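Long-range contact in cytoplasmic export protein 1 (Saccharomyces cerevisiae, PDB 3VWA), which takes part in nuclear tRNA export and may pass aminoacylated tRNAs from export receptors at the nuclear pore to the translation machinery: residues C71-T76 with T84-E89. Sequence-based numbering, arbitrary orientation.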
ATOM      1  N   CYS A  71     -10.974   5.786  21.546  1.00 30.26           N
ATOM      2  CA  CYS A  71      -9.535   5.525  21.517  1.00 31.08           C
ATOM      3  C   CYS A  71      -9.164   4.559  22.679  1.00 29.82           C
ATOM      4  O   CYS A  71      -9.515   4.782  23.826  1.00 35.20           O
ATOM      5  CB  CYS A  71      -8.732   6.835  21.602  1.00 30.42           C
ATOM      6  SG  CYS A  71      -8.993   8.056  20.277  1.00 35.02           S
ATOM      7  N   THR A  72      -8.469   3.477  22.383  1.00 32.94           N
ATOM      8  CA  THR A  72      -8.286   2.389  23.388  1.00 29.98           C
ATOM      9  C   THR A  72      -7.169   2.880  24.311  1.00 31.93           C
ATOM     10  O   THR A  72      -6.015   3.057  23.856  1.00 24.84           O
ATOM     11  CB  THR A  72      -7.957   1.026  22.699  1.00 30.24           C
ATOM     12  OG1 THR A  72      -9.109   0.552  21.978  1.00 31.89           O
ATOM     13  CG2 THR A  72      -7.571  -0.098  23.745  1.00 31.79           C
ATOM     14  N   VAL A  73      -7.504   3.153  25.579  1.00 30.93           N
ATOM     15  CA  VAL A  73      -6.548   3.835  26.423  1.00 34.04           C
ATOM     16  C   VAL A  73      -5.576   2.815  27.004  1.00 36.21           C
ATOM     17  O   VAL A  73      -5.968   1.710  27.324  1.00 37.34           O
ATOM     18  CB  VAL A  73      -7.214   4.712  27.511  1.00 40.39           C
ATOM     19  CG1 VAL A  73      -7.974   5.895  26.885  1.00 33.83           C
ATOM     20  CG2 VAL A  73      -8.125   3.888  28.415  1.00 43.06           C
ATOM     21  N   LEU A  74      -4.298   3.170  27.078  1.00 37.50           N
ATOM     22  CA  LEU A  74      -3.276   2.254  27.618  1.00 36.44           C
ATOM     23  C   LEU A  74      -2.941   2.629  29.043  1.00 34.74           C
ATOM     24  O   LEU A  74      -2.910   1.769  29.924  1.00 38.43           O
ATOM     25  CB  LEU A  74      -2.024   2.217  26.738  1.00 34.89           C
ATOM     26  CG  LEU A  74      -1.851   1.250  25.545  1.00 38.13           C
ATOM     27  CD1 LEU A  74      -3.092   0.445  25.182  1.00 39.37           C
ATOM     28  CD2 LEU A  74      -1.392   2.051  24.344  1.00 33.48           C
ATOM     29  N   GLU A  75      -2.730   3.917  29.289  1.00 34.75           N
ATOM     30  CA  GLU A  75      -2.408   4.361  30.631  1.00 34.31           C
ATOM     31  C   GLU A  75      -2.702   5.849  30.801  1.00 33.96           C
ATOM     32  O   GLU A  75      -2.660   6.571  29.824  1.00 36.90           O
ATOM     33  CB  GLU A  75      -0.910   4.104  30.890  1.00 35.85           C
ATOM     34  CG  GLU A  75      -0.590   3.883  32.369  1.00 41.99           C
ATOM     35  CD  GLU A  75       0.886   3.652  32.648  1.00 41.81           C
ATOM     36  OE1 GLU A  75       1.234   3.684  33.839  1.00 45.43           O
ATOM     37  OE2 GLU A  75       1.688   3.467  31.692  1.00 42.13           O
ATOM     38  N   THR A  76      -2.974   6.298  32.035  1.00 32.31           N
ATOM     39  CA  THR A  76      -3.132   7.718  32.360  1.00 33.67           C
ATOM     40  C   THR A  76      -2.162   8.205  33.459  1.00 39.07           C
ATOM     41  O   THR A  76      -1.695   7.382  34.295  1.00 37.69           O
ATOM     42  CB  THR A  76      -4.571   8.068  32.751  1.00 32.83           C
ATOM     43  OG1 THR A  76      -4.903   7.447  34.005  1.00 38.21           O
ATOM     44  CG2 THR A  76      -5.549   7.621  31.684  1.00 30.48           C
ATOM     45  N   THR A  84       0.401  15.804  32.425  1.00 36.15           N
ATOM     46  CA  THR A  84      -0.920  15.157  32.469  1.00 36.82           C
ATOM     47  C   THR A  84      -1.255  14.529  31.106  1.00 37.07           C
ATOM     48  O   THR A  84      -1.445  15.234  30.104  1.00 37.96           O
ATOM     49  CB  THR A  84      -1.970  16.134  33.039  1.00 36.77           C
ATOM     50  OG1 THR A  84      -1.577  16.453  34.384  1.00 45.62           O
ATOM     51  CG2 THR A  84      -3.365  15.515  33.098  1.00 35.72           C
ATOM     52  N   PHE A  85      -1.266  13.197  31.076  1.00 33.98           N
ATOM     53  CA  PHE A  85      -1.381  12.451  29.825  1.00 33.96           C
ATOM     54  C   PHE A  85      -2.477  11.420  29.832  1.00 31.85           C
ATOM     55  O   PHE A  85      -2.835  10.857  30.872  1.00 28.38           O
ATOM     56  CB  PHE A  85      -0.111  11.690  29.494  1.00 32.58           C
ATOM     57  CG  PHE A  85       1.148  12.530  29.447  1.00 37.01           C
ATOM     58  CD1 PHE A  85       1.273  13.590  28.533  1.00 35.57           C
ATOM     59  CD2 PHE A  85       2.253  12.218  30.264  1.00 34.95           C
ATOM     60  CE1 PHE A  85       2.449  14.335  28.446  1.00 35.26           C
ATOM     61  CE2 PHE A  85       3.445  12.987  30.190  1.00 37.05           C
ATOM     62  CZ  PHE A  85       3.535  14.041  29.280  1.00 33.16           C
ATOM     63  N   ILE A  86      -3.002  11.194  28.631  1.00 31.33           N
ATOM     64  CA  ILE A  86      -3.758   9.999  28.294  1.00 31.04           C
ATOM     65  C   ILE A  86      -3.013   9.339  27.132  1.00 30.05           C
ATOM     66  O   ILE A  86      -2.824   9.926  26.023  1.00 31.25           O
ATOM     67  CB  ILE A  86      -5.215  10.324  27.899  1.00 34.10           C
ATOM     68  CG1 ILE A  86      -5.947  11.084  29.025  1.00 37.18           C
ATOM     69  CG2 ILE A  86      -5.942   9.049  27.493  1.00 33.95           C
ATOM     70  CD1 ILE A  86      -7.300  11.680  28.631  1.00 36.91           C
ATOM     71  N   VAL A  87      -2.593   8.106  27.363  1.00 28.89           N
ATOM     72  CA  VAL A  87      -1.821   7.382  26.353  1.00 30.06           C
ATOM     73  C   VAL A  87      -2.678   6.285  25.735  1.00 33.32           C
ATOM     74  O   VAL A  87      -3.252   5.429  26.462  1.00 30.56           O
ATOM     75  CB  VAL A  87      -0.510   6.803  26.921  1.00 30.60           C
ATOM     76  CG1 VAL A  87       0.386   6.345  25.781  1.00 32.87           C
ATOM     77  CG2 VAL A  87       0.236   7.844  27.750  1.00 31.55           C
ATOM     78  N   THR A  88      -2.790   6.315  24.403  1.00 30.22           N
ATOM     79  CA  THR A  88      -3.761   5.396  23.711  1.00 31.48           C
ATOM     80  C   THR A  88      -3.043   4.648  22.657  1.00 28.25           C
ATOM     81  O   THR A  88      -1.870   4.952  22.377  1.00 30.11           O
ATOM     82  CB  THR A  88      -4.895   6.166  22.977  1.00 31.15           C
ATOM     83  OG1 THR A  88      -4.328   6.968  21.929  1.00 28.35           O
ATOM     84  CG2 THR A  88      -5.670   7.029  23.953  1.00 29.41           C
ATOM     85  N   GLU A  89      -3.724   3.687  22.040  1.00 32.00           N
ATOM     86  CA  GLU A  89      -3.183   3.097  20.794  1.00 32.74           C
ATOM     87  C   GLU A  89      -2.898   4.239  19.769  1.00 32.84           C
ATOM     88  O   GLU A  89      -3.441   5.326  19.841  1.00 29.65           O
ATOM     89  CB  GLU A  89      -4.095   2.017  20.176  1.00 36.16           C
ATOM     90  CG  GLU A  89      -4.874   1.134  21.144  1.00 42.27           C
ATOM     91  CD  GLU A  89      -4.743  -0.382  20.869  1.00 48.69           C
ATOM     92  OE1 GLU A  89      -5.606  -0.999  20.187  1.00 47.41           O
ATOM     93  OE2 GLU A  89      -3.761  -0.978  21.365  1.00 54.01           O
TER
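A classic beta bulge interrupts the pairing: the carbonyl oxygen of V87 accepts two successive amides of the other strand, L74 N at 2.6 Å and E75 N at 3.2 Å. Both donors lie in the carbonyl plane, E75 N on a lone pair. L74 is the extra residue, taken up by a turn of its backbone to psi -46°, and the register shifts by one between V73, opposite T88, and E75, opposite V87. Beyond it V87 N returns a bond of 2.9 Å to E75 O, almost along the C=O axis. Strands 73-77 and 85-89 form a beta hairpin at the edge of the antiparallel sheet of the N-terminal kinase-like domain, with 85-89 also paired to strand 39-45. On the face covered by helix 52-64, the side chains of V73 and I86 cross obliquely, CG1 of V73 3.8 Å from CG2 of I86, and V73 CG1 also meets the methyl of T88. L74 swings its CD2 over the backbone carbonyl of T88, 3.5 Å from its C atom, while the carboxylate of E75 leads away, its OE2 hydrogen-bonded to the hydroxyl of Y13. Before the bulge, E89 N hydrogen-bonds to T72 O, and the side chains run alongside each other, E89 CG 3.5 Å from T72 CB. An alanine in place of E89 removes CG and the carboxylate, and would probably leave T72 CB and CG2 less firmly held on this side. T88 OG1, in the crowded position between N and C, bonds to E89 O at 2.8 Å.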